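Local coordinates for transferrin binding protein B (Actinobacillus suis, PDB 3PQU), which probably binds host transferrin at the bacterial surface as the lipoprotein part of the transferrin receptor, serving iron acquisition, at residues A[133-138]-A[142-147]; A[43-48]-A[88-93]; A[114-117]-A[122-125]; A[250-253]-A[257-260]. All blocks are in the same frame, centred on the assembly; numbering follows the deposited sequence. Where two conformers were deposited one is given.

Contact 1 (A[133-138]-A[142-147])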
loop_
_atom_site.group_PDB
_atom_site.type_symbol
_atom_site.label_atom_id
_atom_site.label_comp_id
_atom_site.label_asym_id
_atom_site.label_seq_id
_atom_site.Cartn_x
_atom_site.Cartn_y
_atom_site.Cartn_z
ATOM N N GLU A 133 32.693 8.119 -8.094
ATOM C CA GLU A 133 32.101 8.822 -9.233
ATOM C C GLU A 133 32.920 10.061 -9.535
ATOM O O GLU A 133 33.033 10.967 -8.703
ATOM C CB GLU A 133 30.641 9.225 -8.965
ATOM C CG GLU A 133 29.988 9.938 -10.156
ATOM C CD GLU A 133 28.618 10.531 -9.831
ATOM O OE1 GLU A 133 27.836 10.799 -10.770
ATOM O OE2 GLU A 133 28.327 10.733 -8.638
ATOM N N ILE A 134 33.515 10.070 -10.718
ATOM C CA ILE A 134 34.243 11.228 -11.199
ATOM C C ILE A 134 33.644 11.642 -12.524
ATOM O O ILE A 134 33.607 10.856 -13.462
ATOM C CB ILE A 134 35.733 10.920 -11.390
ATOM C CG1 ILE A 134 36.393 10.626 -10.036
ATOM C CG2 ILE A 134 36.429 12.082 -12.068
ATOM C CD1 ILE A 134 37.828 10.166 -10.143
ATOM N N VAL A 135 33.152 12.874 -12.587
ATOM C CA VAL A 135 32.635 13.422 -13.833
ATOM C C VAL A 135 33.453 14.617 -14.315
ATOM O O VAL A 135 33.729 15.550 -13.556
ATOM C CB VAL A 135 31.172 13.863 -13.677
ATOM C CG1 VAL A 135 30.612 14.339 -15.008
ATOM C CG2 VAL A 135 30.332 12.731 -13.107
ATOM N N LYS A 136 33.843 14.581 -15.585
ATOM C CA LYS A 136 34.618 15.659 -16.185
ATOM C C LYS A 136 33.802 16.402 -17.246
ATOM O O LYS A 136 32.866 15.847 -17.822
ATOM C CB LYS A 136 35.906 15.106 -16.786
ATOM C CG LYS A 136 36.864 14.527 -15.764
ATOM C CD LYS A 136 37.922 13.671 -16.440
ATOM C CE LYS A 136 39.102 13.419 -15.519
ATOM N NZ LYS A 136 40.206 12.700 -16.222
ATOM N N ASN A 137 34.139 17.661 -17.498
ATOM C CA ASN A 137 33.386 18.425 -18.488
ATOM C C ASN A 137 33.966 18.260 -19.900
ATOM O O ASN A 137 34.848 17.427 -20.121
ATOM C CB ASN A 137 33.234 19.903 -18.075
ATOM C CG ASN A 137 34.544 20.678 -18.122
ATOM O OD1 ASN A 137 35.563 20.207 -18.646
ATOM N ND2 ASN A 137 34.513 21.892 -17.585
ATOM N N LYS A 138 33.457 19.032 -20.854
ATOM C CA LYS A 138 33.958 18.968 -22.224
ATOM C C LYS A 138 35.476 19.162 -22.235
ATOM O O LYS A 138 36.212 18.396 -22.864
ATOM C CB LYS A 138 33.278 20.028 -23.092
ATOM C CG LYS A 138 33.604 21.464 -22.697
ATOM C CD LYS A 138 33.027 22.462 -23.686
ATOM C CE LYS A 138 31.523 22.293 -23.813
ATOM N NZ LYS A 138 30.886 23.472 -24.464
ATOM N N PRO A 142 37.446 17.917 -13.895
ATOM C CA PRO A 142 36.595 17.144 -12.970
ATOM C C PRO A 142 35.775 18.066 -12.080
ATOM O O PRO A 142 36.358 18.759 -11.238
ATOM C CB PRO A 142 37.610 16.393 -12.092
ATOM C CG PRO A 142 38.984 16.751 -12.625
ATOM C CD PRO A 142 38.820 18.027 -13.392
ATOM N N TYR A 143 34.458 18.078 -12.255
ATOM C CA TYR A 143 33.590 18.955 -11.465
ATOM C C TYR A 143 32.688 18.159 -10.518
ATOM O O TYR A 143 31.933 18.710 -9.697
ATOM C CB TYR A 143 32.771 19.866 -12.385
ATOM C CG TYR A 143 31.783 19.149 -13.288
ATOM C CD1 TYR A 143 30.450 19.081 -12.950
ATOM C CD2 TYR A 143 32.184 18.566 -14.485
ATOM C CE1 TYR A 143 29.534 18.457 -13.759
ATOM C CE2 TYR A 143 31.266 17.925 -15.304
ATOM C CZ TYR A 143 29.946 17.882 -14.934
ATOM O OH TYR A 143 29.017 17.256 -15.724
ATOM N N ILE A 144 32.764 16.845 -10.628
ATOM C CA ILE A 144 32.119 15.977 -9.649
ATOM C C ILE A 144 33.102 14.893 -9.204
ATOM O O ILE A 144 33.706 14.193 -10.026
ATOM C CB ILE A 144 30.831 15.334 -10.199
ATOM C CG1 ILE A 144 29.792 16.405 -10.521
ATOM C CG2 ILE A 144 30.238 14.333 -9.191
ATOM C CD1 ILE A 144 28.423 15.838 -10.801
ATOM N N PHE A 145 33.289 14.794 -7.896
ATOM C CA PHE A 145 34.091 13.735 -7.318
ATOM C C PHE A 145 33.506 13.290 -6.000
ATOM O O PHE A 145 33.582 14.019 -5.015
ATOM C CB PHE A 145 35.537 14.178 -7.100
ATOM C CG PHE A 145 36.363 13.154 -6.367
ATOM C CD1 PHE A 145 36.255 11.806 -6.685
ATOM C CD2 PHE A 145 37.235 13.531 -5.359
ATOM C CE1 PHE A 145 37.001 10.847 -6.008
ATOM C CE2 PHE A 145 37.989 12.577 -4.674
ATOM C CZ PHE A 145 37.874 11.238 -5.000
ATOM N N LYS A 146 32.911 12.097 -6.001
ATOM C CA LYS A 146 32.320 11.502 -4.808
ATOM C C LYS A 146 32.889 10.088 -4.654
ATOM O O LYS A 146 33.217 9.431 -5.641
ATOM C CB LYS A 146 30.793 11.477 -4.921
ATOM C CG LYS A 146 30.142 12.870 -5.114
ATOM C CD LYS A 146 28.617 12.762 -5.325
ATOM C CE LYS A 146 27.929 14.123 -5.217
ATOM N NZ LYS A 146 26.471 14.023 -5.504
ATOM N N ASN A 147 33.023 9.630 -3.418
ATOM C CA ASN A 147 33.636 8.331 -3.171
ATOM C C ASN A 147 33.171 7.702 -1.875
ATOM O O ASN A 147 32.598 8.380 -1.029
ATOM C CB ASN A 147 35.165 8.428 -3.196
ATOM C CG ASN A 147 35.820 7.065 -3.413
ATOM O OD1 ASN A 147 35.179 6.132 -3.889
ATOM N ND2 ASN A 147 37.084 6.947 -3.048
HETATM O O HOH W 1 25.555 11.893 -7.688
#
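The methyl CG1 of V135 is the bump that sits against the CZ-OH end of the Y143 ring, 3.6 Å from Y143 CZ and 3.4 Å from Y143 OH, the two side chains crossing. Y143 reaches this place because its CG stands between the backbone N and the carbonyl carbon (chi1 64°), which carries the ring along the neighbouring chain; the ring edge then meets N137, whose backbone N lies in the ring plane, while CB of N137 is 3.9 Å from Y143 CE2. Next to this pair V135 and I144 run side by side, their CB atoms 3.8 Å apart, and the aliphatic chains of E133 and K146 continue the row. One water bridges E133 OE2 and K146 NZ, which are themselves 4.9 Å apart.

The frame is an antiparallel beta hairpin, its strand segments at 176°, with a classic beta bulge: Y143 and I144 both face V135. The bulge is read from V135 O, which takes a 2.9 Å bond from Y143 N and a weak one from I144 N, whereas E133 and K146 form a regular hydrogen-bonded pair.

On the reverse face, in the conformer given, I134 lies alongside F145, I134 CG1 3.6 Å from F145 CD1, and CG of K136 rests against P142 CA. N52 flanks strand 142-146 in the N-lobe handle, its side chain bonding Y143 O and F145 N.

Contact 2 (A[43-48]-A[88-93]); sequences GVEAKI and IPHLKE
H90 and E45 form a histidine-carboxylate hydrogen bond between the N-cap of helix 91-97 and strand 43-47 of the five-stranded antiparallel sheet of the N-lobe handle. The tight part is narrow. H90 NE2 donates a hydrogen bond to E45 OE1 at 2.8 Å with an N-H...O angle of 162°; the acceptor lies close to the imidazole plane and is met on its syn side, but well out of the carboxylate plane, which is turned 37° from the ring. E45 has its CG between the backbone N and the carbonyl carbon (chi1 72°), and the extended chain beyond it brings OE1 to the imidazole. Y152 stacks on the imidazole from the same sheet.

Elsewhere the segments barely meet: the nearest backbone approach, CA of E45 to CA of P89, is 8.5 Å, and the summed buried surface is just 100 Å². P89 supplies one loose van der Waals touch of a ring carbon on a carboxylate oxygen, P89 CB 3.8 Å from E45 OE2, and also packs on Y154 and I80. Away from the strand the ring edge turns to the exposed E93 in the first turn of the helix. There H90 ND1 donates to E93 OE1 at 2.9 Å; ND1 comes from above the E93 carboxylate plane, while OE1 lies in the imidazole plane.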
loop_
_atom_site.group_PDB
_atom_site.type_symbol
_atom_site.label_atom_id
_atom_site.label_comp_id
_atom_site.label_asym_id
_atom_site.label_seq_id
_atom_site.Cartn_x
_atom_site.Cartn_y
_atom_site.Cartn_z
ATOM N N GLY A 43 6.173 1.441 -1.344
ATOM C CA GLY A 43 7.435 1.697 -0.668
ATOM C C GLY A 43 8.000 3.087 -0.892
ATOM O O GLY A 43 7.443 3.879 -1.666
ATOM N N VAL A 44 9.128 3.368 -0.242
ATOM C CA VAL A 44 9.845 4.651 -0.382
ATOM C C VAL A 44 11.375 4.400 -0.318
ATOM O O VAL A 44 11.817 3.540 0.439
ATOM C CB VAL A 44 9.468 5.616 0.770
ATOM C CG1 VAL A 44 10.204 6.936 0.613
ATOM C CG2 VAL A 44 7.914 5.830 0.874
ATOM N N GLU A 45 12.168 5.140 -1.094
ATOM C CA GLU A 45 13.632 5.033 -1.018
ATOM C C GLU A 45 14.287 6.419 -1.087
ATOM O O GLU A 45 13.707 7.361 -1.630
ATOM C CB GLU A 45 14.187 4.160 -2.162
ATOM C CG GLU A 45 14.122 4.868 -3.537
ATOM C CD GLU A 45 14.625 4.019 -4.713
ATOM O OE1 GLU A 45 14.915 4.607 -5.781
ATOM O OE2 GLU A 45 14.714 2.771 -4.595
ATOM N N ALA A 46 15.501 6.536 -0.545
ATOM C CA ALA A 46 16.314 7.740 -0.730
ATOM C C ALA A 46 17.784 7.367 -0.868
ATOM O O ALA A 46 18.288 6.498 -0.174
ATOM C CB ALA A 46 16.141 8.716 0.425
ATOM N N LYS A 47 18.457 8.063 -1.761
ATOM C CA LYS A 47 19.886 7.892 -1.977
ATOM C C LYS A 47 20.693 8.367 -0.767
ATOM O O LYS A 47 20.351 9.362 -0.137
ATOM C CB LYS A 47 20.293 8.685 -3.223
ATOM C CG LYS A 47 21.748 8.537 -3.646
ATOM C CD LYS A 47 21.898 8.999 -5.092
ATOM C CE LYS A 47 23.233 8.604 -5.697
ATOM N NZ LYS A 47 23.215 8.831 -7.170
ATOM N N ILE A 48 21.769 7.660 -0.455
ATOM C CA ILE A 48 22.672 8.060 0.638
ATOM C C ILE A 48 23.504 9.263 0.176
ATOM O O ILE A 48 24.203 9.165 -0.834
ATOM C CB ILE A 48 23.610 6.860 1.057
ATOM C CG1 ILE A 48 22.776 5.688 1.629
ATOM C CG2 ILE A 48 24.663 7.299 2.091
ATOM C CD1 ILE A 48 23.600 4.365 1.896
ATOM N N ILE A 88 15.518 -6.786 -4.746
ATOM C CA ILE A 88 15.965 -5.685 -3.907
ATOM C C ILE A 88 16.195 -4.429 -4.757
ATOM O O ILE A 88 16.854 -4.480 -5.798
ATOM C CB ILE A 88 17.253 -6.082 -3.139
ATOM C CG1 ILE A 88 17.021 -7.360 -2.326
ATOM C CG2 ILE A 88 17.720 -4.956 -2.227
ATOM C CD1 ILE A 88 15.988 -7.216 -1.183
ATOM N N PRO A 89 15.631 -3.288 -4.338
ATOM C CA PRO A 89 15.766 -2.105 -5.206
ATOM C C PRO A 89 17.223 -1.761 -5.510
ATOM O O PRO A 89 18.036 -1.772 -4.591
ATOM C CB PRO A 89 15.122 -0.975 -4.373
ATOM C CG PRO A 89 14.139 -1.676 -3.479
ATOM C CD PRO A 89 14.743 -3.051 -3.183
ATOM N N HIS A 90 17.536 -1.460 -6.773
ATOM C CA HIS A 90 18.881 -1.050 -7.185
ATOM C C HIS A 90 19.999 -2.123 -7.073
ATOM O O HIS A 90 21.132 -1.871 -7.483
ATOM C CB HIS A 90 19.285 0.251 -6.470
ATOM C CG HIS A 90 18.413 1.421 -6.818
ATOM N ND1 HIS A 90 18.575 2.150 -7.975
ATOM C CD2 HIS A 90 17.346 1.964 -6.182
ATOM C CE1 HIS A 90 17.659 3.101 -8.030
ATOM N NE2 HIS A 90 16.904 3.012 -6.951
ATOM N N LEU A 91 19.701 -3.308 -6.543
ATOM C CA LEU A 91 20.754 -4.317 -6.349
ATOM C C LEU A 91 21.465 -4.676 -7.669
ATOM O O LEU A 91 22.695 -4.748 -7.734
ATOM C CB LEU A 91 20.215 -5.578 -5.658
ATOM C CG LEU A 91 21.293 -6.628 -5.328
ATOM C CD1 LEU A 91 22.299 -6.088 -4.296
ATOM C CD2 LEU A 91 20.717 -7.969 -4.857
ATOM N N LYS A 92 20.682 -4.882 -8.717
ATOM C CA LYS A 92 21.208 -5.192 -10.042
ATOM C C LYS A 92 22.018 -4.022 -10.592
ATOM O O LYS A 92 23.118 -4.212 -11.117
ATOM C CB LYS A 92 20.070 -5.534 -11.008
ATOM C CG LYS A 92 20.501 -5.626 -12.472
ATOM C CD LYS A 92 20.998 -7.019 -12.835
ATOM C CE LYS A 92 21.594 -7.052 -14.244
ATOM N NZ LYS A 92 20.773 -6.286 -15.232
ATOM N N GLU A 93 21.476 -2.813 -10.476
ATOM C CA GLU A 93 22.175 -1.611 -10.914
ATOM C C GLU A 93 23.538 -1.488 -10.235
ATOM O O GLU A 93 24.521 -1.196 -10.894
ATOM C CB GLU A 93 21.372 -0.351 -10.580
ATOM C CG GLU A 93 20.459 0.182 -11.659
ATOM C CD GLU A 93 19.725 1.447 -11.201
ATOM O OE1 GLU A 93 20.265 2.189 -10.343
ATOM O OE2 GLU A 93 18.606 1.701 -11.694
#

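Contact 3 (A[114-117]-A[122-125]); sequences KKRN and RSGY
R116 NH1 is gripped by a water and by the carboxylate of D177 on barrel strand 170-183, the latter in a salt bridge. R116 NH1 donates to its water at 3.0 Å, and that water is 2.8 Å from S123 OG; R116 NH2 donates to a second water, also at 3.0 Å, which lies 2.6 Å from Y125 OH. Both water oxygens sit in the guanidinium plane at its edge, and the second lies in the plane of the Y125 ring as well. Direct contact is poorer: R116 NH1 stands 3.3 Å from S123 O, but the angle rules out a hydrogen bond.

The arginine chain is extended from CG to NE, which delivers its flat end to the place where the chain turns a corner at G124. The loop before strand 121-128 thus folds back on the strand it leads into, within the N-lobe handle. G124 has a positive phi of 125° there, and G124 CA lies 3.9 Å from R116 NH1. The guanidinium and the Y125 ring are nearly perpendicular, at 81°.

K114 also reaches the hydroxyl, K114 CG coming 3.7 Å from Y125 OH; its chain crosses the tyrosine at about a right angle, and its NZ forms a salt bridge with D108. Behind the guanidinium, R116 NE bonds D113 O.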
loop_
_atom_site.group_PDB
_atom_site.type_symbol
_atom_site.label_atom_id
_atom_site.label_comp_id
_atom_site.label_asym_id
_atom_site.label_seq_id
_atom_site.Cartn_x
_atom_site.Cartn_y
_atom_site.Cartn_z
ATOM N N LYS A 114 21.671 -8.684 9.531
ATOM C CA LYS A 114 21.097 -8.740 8.184
ATOM C C LYS A 114 20.258 -10.004 7.962
ATOM O O LYS A 114 19.909 -10.346 6.824
ATOM C CB LYS A 114 22.183 -8.552 7.114
ATOM C CG LYS A 114 22.989 -7.265 7.323
ATOM C CD LYS A 114 23.890 -6.923 6.144
ATOM C CE LYS A 114 25.150 -7.782 6.156
ATOM N NZ LYS A 114 25.880 -7.663 4.870
ATOM N N LYS A 115 19.937 -10.695 9.057
ATOM C CA LYS A 115 18.994 -11.821 9.001
ATOM C C LYS A 115 17.658 -11.303 9.505
ATOM O O LYS A 115 17.452 -11.127 10.708
ATOM C CB LYS A 115 19.472 -12.998 9.865
ATOM C CG LYS A 115 20.783 -13.608 9.419
ATOM C CD LYS A 115 21.290 -14.667 10.412
ATOM C CE LYS A 115 22.598 -15.281 9.912
ATOM N NZ LYS A 115 23.167 -16.261 10.877
ATOM N N ARG A 116 16.767 -11.001 8.577
ATOM C CA ARG A 116 15.530 -10.314 8.922
ATOM C C ARG A 116 14.376 -11.069 8.287
ATOM O O ARG A 116 14.097 -10.930 7.099
ATOM C CB ARG A 116 15.566 -8.874 8.418
ATOM C CG ARG A 116 16.780 -8.064 8.898
ATOM C CD ARG A 116 16.640 -6.628 8.436
ATOM N NE ARG A 116 17.746 -5.777 8.871
ATOM C CZ ARG A 116 17.758 -4.457 8.734
ATOM N NH1 ARG A 116 16.715 -3.841 8.178
ATOM N NH2 ARG A 116 18.814 -3.760 9.144
ATOM N N ASN A 117 13.699 -11.857 9.098
ATOM C CA ASN A 117 12.694 -12.797 8.604
ATOM C C ASN A 117 11.325 -12.154 8.457
ATOM O O ASN A 117 10.485 -12.284 9.345
ATOM C CB ASN A 117 12.603 -14.008 9.543
ATOM C CG ASN A 117 11.683 -15.105 9.010
ATOM O OD1 ASN A 117 11.693 -15.425 7.818
ATOM N ND2 ASN A 117 10.895 -15.698 9.903
ATOM N N ARG A 122 10.354 -5.698 2.896
ATOM C CA ARG A 122 11.801 -5.591 2.887
ATOM C C ARG A 122 12.160 -4.152 3.262
ATOM O O ARG A 122 11.516 -3.217 2.798
ATOM C CB ARG A 122 12.358 -5.887 1.486
ATOM C CG ARG A 122 12.207 -7.330 1.024
ATOM C CD ARG A 122 13.146 -8.271 1.770
ATOM N NE ARG A 122 12.937 -9.657 1.349
ATOM C CZ ARG A 122 12.065 -10.486 1.917
ATOM N NH1 ARG A 122 11.328 -10.073 2.941
ATOM N NH2 ARG A 122 11.941 -11.731 1.471
ATOM N N SER A 123 13.188 -3.964 4.079
ATOM C CA SER A 123 13.604 -2.607 4.393
ATOM C C SER A 123 15.050 -2.566 4.801
ATOM O O SER A 123 15.640 -3.602 5.083
ATOM C CB SER A 123 12.754 -1.998 5.513
ATOM O OG SER A 123 13.261 -2.363 6.789
ATOM N N GLY A 124 15.585 -1.340 4.856
ATOM C CA GLY A 124 16.908 -1.058 5.392
ATOM C C GLY A 124 17.750 -0.326 4.366
ATOM O O GLY A 124 17.586 0.871 4.121
ATOM N N TYR A 125 18.660 -1.060 3.743
ATOM C CA TYR A 125 19.643 -0.431 2.881
ATOM C C TYR A 125 20.181 -1.430 1.867
ATOM O O TYR A 125 20.092 -2.654 2.041
ATOM C CB TYR A 125 20.785 0.161 3.717
ATOM C CG TYR A 125 21.349 -0.813 4.736
ATOM C CD1 TYR A 125 22.179 -1.871 4.341
ATOM C CD2 TYR A 125 21.041 -0.691 6.088
ATOM C CE1 TYR A 125 22.694 -2.798 5.286
ATOM C CE2 TYR A 125 21.554 -1.604 7.043
ATOM C CZ TYR A 125 22.386 -2.652 6.621
ATOM O OH TYR A 125 22.883 -3.553 7.533
HETATM O O HOH W 2 14.013 -5.012 7.394
HETATM O O HOH W 3 21.721 -3.538 9.852
#

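Contact 4 (A[250-253]-A[257-260])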
loop_
_atom_site.group_PDB
_atom_site.type_symbol
_atom_site.label_atom_id
_atom_site.label_comp_id
_atom_site.label_asym_id
_atom_site.label_seq_id
_atom_site.Cartn_x
_atom_site.Cartn_y
_atom_site.Cartn_z
ATOM N N GLY A 250 24.368 -0.807 21.176
ATOM C CA GLY A 250 25.792 -0.588 20.997
ATOM C C GLY A 250 26.656 -1.819 20.804
ATOM O O GLY A 250 26.247 -2.958 21.048
ATOM N N TYR A 251 27.878 -1.577 20.359
ATOM C CA TYR A 251 28.871 -2.628 20.201
ATOM C C TYR A 251 29.142 -3.276 21.559
ATOM O O TYR A 251 29.142 -2.584 22.572
ATOM C CB TYR A 251 30.154 -2.009 19.638
ATOM C CG TYR A 251 31.288 -2.978 19.505
ATOM C CD1 TYR A 251 32.226 -3.118 20.520
ATOM C CD2 TYR A 251 31.424 -3.762 18.361
ATOM C CE1 TYR A 251 33.273 -4.016 20.400
ATOM C CE2 TYR A 251 32.465 -4.659 18.234
ATOM C CZ TYR A 251 33.385 -4.781 19.256
ATOM O OH TYR A 251 34.419 -5.669 19.130
ATOM N N ILE A 252 29.356 -4.594 21.591
ATOM C CA ILE A 252 29.543 -5.307 22.857
ATOM C C ILE A 252 30.727 -6.272 22.821
ATOM O O ILE A 252 30.878 -7.038 21.870
ATOM C CB ILE A 252 28.283 -6.102 23.291
ATOM C CG1 ILE A 252 28.596 -6.935 24.544
ATOM C CG2 ILE A 252 27.785 -7.008 22.162
ATOM C CD1 ILE A 252 27.415 -7.712 25.101
ATOM N N ASN A 253 31.537 -6.228 23.879
ATOM C CA ASN A 253 32.752 -7.029 24.028
ATOM C C ASN A 253 32.741 -7.803 25.328
ATOM O O ASN A 253 31.778 -7.741 26.089
ATOM C CB ASN A 253 33.976 -6.114 24.077
ATOM C CG ASN A 253 34.787 -6.170 22.822
ATOM O OD1 ASN A 253 34.548 -7.011 21.957
ATOM N ND2 ASN A 253 35.759 -5.273 22.706
ATOM N N ALA A 257 30.490 -3.691 28.349
ATOM C CA ALA A 257 29.060 -3.982 28.427
ATOM C C ALA A 257 28.291 -3.202 27.350
ATOM O O ALA A 257 28.729 -2.137 26.908
ATOM C CB ALA A 257 28.523 -3.671 29.818
ATOM N N GLN A 258 27.150 -3.738 26.925
ATOM C CA GLN A 258 26.406 -3.152 25.822
ATOM C C GLN A 258 25.611 -1.928 26.261
ATOM O O GLN A 258 24.939 -1.958 27.282
ATOM C CB GLN A 258 25.458 -4.176 25.181
ATOM C CG GLN A 258 24.782 -3.604 23.925
ATOM C CD GLN A 258 23.934 -4.614 23.162
ATOM O OE1 GLN A 258 23.180 -5.367 23.758
ATOM N NE2 GLN A 258 24.039 -4.604 21.822
ATOM N N GLU A 259 25.691 -0.843 25.499
ATOM C CA GLU A 259 24.870 0.329 25.775
ATOM C C GLU A 259 23.649 0.356 24.857
ATOM O O GLU A 259 23.774 0.496 23.640
ATOM C CB GLU A 259 25.694 1.619 25.649
ATOM C CG GLU A 259 26.869 1.679 26.620
ATOM C CD GLU A 259 27.548 3.035 26.657
ATOM O OE1 GLU A 259 26.838 4.059 26.756
ATOM O OE2 GLU A 259 28.797 3.077 26.602
ATOM N N VAL A 260 22.472 0.205 25.445
ATOM C CA VAL A 260 21.239 0.254 24.674
ATOM C C VAL A 260 20.561 1.609 24.900
ATOM O O VAL A 260 20.214 1.937 26.033
ATOM C CB VAL A 260 20.294 -0.874 25.102
ATOM C CG1 VAL A 260 18.950 -0.750 24.357
ATOM C CG2 VAL A 260 20.941 -2.228 24.851
HETATM O O HOH W 4 27.736 -0.481 23.622
#
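Both polar groups of G250 are taken by the opposite segment. G250 N donates to E259 O at 2.8 Å, with an N-H...O angle of 156° and the donor tilted 34° from the carbonyl plane. G250 O accepts from Q258 NE2 at 2.9 Å; this bond lies in the carbonyl plane and close to the plane of the amide, so both flat groups are aligned for it. Q258 achieves this with CG anti to its backbone N (chi1 -174°) and an extended chain, which lays the side chain beside G250 and brings Q258 CG within 3.3 Å of G250 O.

A water completes the first shell, donating to Y251 O at 2.7 Å and accepting from E259 N at 2.8 Å. It thereby occupies the place of a direct backbone link between these two residues. I252 meets Q258 obliquely, I252 CB lying 3.9 Å from Q258 CB. The isoleucine CD1 also rests against that glutamine carbon.

These residues form the two arms of the loop joining strands 241-249 and 260-271, antiparallel neighbours in the N-terminal of the two beta barrels.

Further out, the amide of Q258 is fixed at both ends: OE1 accepts from K225 N, and NE2 has G226 O as a second acceptor besides G250 O. I252 also touches N210, N222 and V224. In the conformer given, the carboxylate of E259 leads away from the contact to a salt bridge with K256 inside the loop.

Along the chain the order is contact 2, contact 3, contact 1 and contact 4, each closing before the next opens. The first three belong to the N-lobe handle, the last to the N-lobe beta barrel. Contacts 2 and 3 share the five-stranded sheet through strands 43-47 and 121-128; their centres are 13 Å apart and they touch where I88 CD1 packs on R122 CD at 4.2 Å. Contact 1, on the separate hairpin that follows strand 121-128, has its centre about 22 Å from that of contact 2. Contact 4 is about 40 Å from contact 1, centre to centre. Between these extremes R116 of contact 3, salt-bridged to D177 of barrel strand 170-183, ties handle to barrel.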